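Local coordinates for ribosomal-protein-serine acetyltransferase, putative (Vibrio cholerae O1 biovar eltor, PDB 2FCK) that is of unconfirmed function but belongs to the GNAT acetyltransferases and may acetylate the N-terminal serine or alanine of a protein, at residues E136-D140 with N163-Y167. Numbering follows the deposited sequence.
Sequences EIVCD and NRFLY. With NO3 (nitrate ion), chain G.
E136 and R164 form a buried salt bridge, with NH2 of R164 donating to OE1 of E136 at 3.0 Å. The carboxylate oxygen lies at the edge of the guanidinium and in its plane, but the N-H points somewhat off line (144°) and the two flat groups are turned 53° from one another. OE2 of E136 is taken by R134, so the carboxylate links two arginines, an arrangement that probably favours its charged form. The R164 chain bends at chi2, which brings the guanidinium against V138, whose CG2 sits over the centre of one face, 3.6 Å from CZ of R164. F96 of the second subunit adds a cation-pi contact to the same arginine, placing this patch at the dimer interface. In the GNAT sheet, strand 134-139 and the strand leading into R164 both pair with strand 170-179; R164 and F165 together face K172 in a classic beta bulge, and the chain turns a corner at F165. CG of F165 lies between the backbone N and the carbonyl carbon (chi1 70°), which turns the ring toward strand 134-139, its CD1 lying 3.6 Å from CG1 of V138. OD2 of D140 approaches the ring edge at CZ, 3.6 Å away, while OD1 accepts a hydrogen bond from the backbone N of E142. At N163 the backbone N donates a hydrogen bond to O1 of a nitrate ion, probably from the crystallisation liquor, at 2.8 Å.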
# COMPACT_ATOMS: atom_id res chain seq x y z
N GLU A 136 -2.39 6.95 4.79
CA GLU A 136 -2.45 6.12 6.02
C GLU A 136 -1.20 6.32 6.91
O GLU A 136 -0.05 6.32 6.41
CB GLU A 136 -2.62 4.67 5.63
CG GLU A 136 -4.09 4.45 5.19
CD GLU A 136 -4.41 2.99 4.81
OE1 GLU A 136 -3.50 2.12 4.84
OE2 GLU A 136 -5.57 2.77 4.41
N ILE A 137 -1.43 6.45 8.21
CA ILE A 137 -0.42 6.37 9.26
C ILE A 137 -0.63 5.10 10.06
O ILE A 137 -1.79 4.82 10.35
CB ILE A 137 -0.57 7.57 10.16
CG1 ILE A 137 -0.17 8.83 9.37
CG2 ILE A 137 0.30 7.47 11.43
CD1 ILE A 137 -0.68 10.05 9.96
N VAL A 138 0.43 4.31 10.33
CA VAL A 138 0.31 3.09 11.15
C VAL A 138 1.10 3.35 12.43
O VAL A 138 2.29 3.62 12.36
CB VAL A 138 0.91 1.82 10.47
CG1 VAL A 138 0.69 0.57 11.35
CG2 VAL A 138 0.23 1.67 9.11
N CYS A 139 0.44 3.28 13.58
CA CYS A 139 1.15 3.49 14.84
C CYS A 139 1.26 2.20 15.61
O CYS A 139 0.34 1.39 15.59
CB CYS A 139 0.41 4.50 15.73
SG CYS A 139 0.45 6.17 15.02
N ASP A 140 2.37 2.03 16.32
CA ASP A 140 2.48 0.92 17.26
C ASP A 140 1.41 1.17 18.33
O ASP A 140 1.37 2.28 18.88
CB ASP A 140 3.88 0.92 17.88
CG ASP A 140 4.16 -0.34 18.69
OD1 ASP A 140 3.45 -0.61 19.66
OD2 ASP A 140 5.10 -1.10 18.32
N ASN A 163 -0.63 -7.83 11.83
CA ASN A 163 0.48 -7.88 10.88
C ASN A 163 0.59 -6.66 9.97
O ASN A 163 0.99 -6.73 8.80
CB ASN A 163 0.35 -9.18 10.02
CG ASN A 163 0.60 -10.46 10.79
OD1 ASN A 163 0.76 -11.55 10.15
ND2 ASN A 163 0.59 -10.42 12.12
N ARG A 164 0.25 -5.48 10.50
CA ARG A 164 0.19 -4.32 9.65
C ARG A 164 1.56 -3.62 9.35
O ARG A 164 1.69 -2.87 8.39
CB ARG A 164 -0.86 -3.33 10.23
CG ARG A 164 -1.10 -2.12 9.39
CD ARG A 164 -1.82 -2.52 8.09
NE ARG A 164 -1.97 -1.34 7.27
CZ ARG A 164 -1.00 -0.71 6.64
NH1 ARG A 164 0.25 -1.15 6.73
NH2 ARG A 164 -1.27 0.36 5.93
N PHE A 165 2.58 -3.82 10.19
CA PHE A 165 3.88 -3.21 9.87
C PHE A 165 5.02 -4.12 10.33
O PHE A 165 4.78 -5.04 11.08
CB PHE A 165 4.03 -1.77 10.46
CG PHE A 165 4.15 -1.73 11.99
CD1 PHE A 165 3.01 -1.84 12.81
CD2 PHE A 165 5.41 -1.58 12.60
CE1 PHE A 165 3.12 -1.79 14.23
CE2 PHE A 165 5.52 -1.55 14.01
CZ PHE A 165 4.38 -1.66 14.82
N LEU A 166 6.23 -3.86 9.85
CA LEU A 166 7.39 -4.64 10.29
C LEU A 166 8.23 -3.89 11.33
O LEU A 166 8.52 -2.70 11.14
CB LEU A 166 8.27 -5.00 9.09
CG LEU A 166 7.58 -5.74 7.94
CD1 LEU A 166 8.47 -5.76 6.68
CD2 LEU A 166 7.21 -7.15 8.43
N TYR A 167 8.61 -4.58 12.40
CA TYR A 167 9.69 -4.14 13.30
C TYR A 167 10.74 -5.23 13.47
O TYR A 167 10.43 -6.32 13.98
CB TYR A 167 9.17 -3.71 14.66
CG TYR A 167 10.27 -3.16 15.58
CD1 TYR A 167 11.01 -4.03 16.40
CD2 TYR A 167 10.56 -1.80 15.61
CE1 TYR A 167 12.01 -3.54 17.23
CE2 TYR A 167 11.56 -1.30 16.43
CZ TYR A 167 12.28 -2.18 17.23
OH TYR A 167 13.28 -1.69 18.05
N NO3 G . 0.26 -9.18 14.86
O1 NO3 G . 1.10 -8.62 13.90
O2 NO3 G . 0.81 -9.95 15.90
O3 NO3 G . -1.11 -8.97 14.78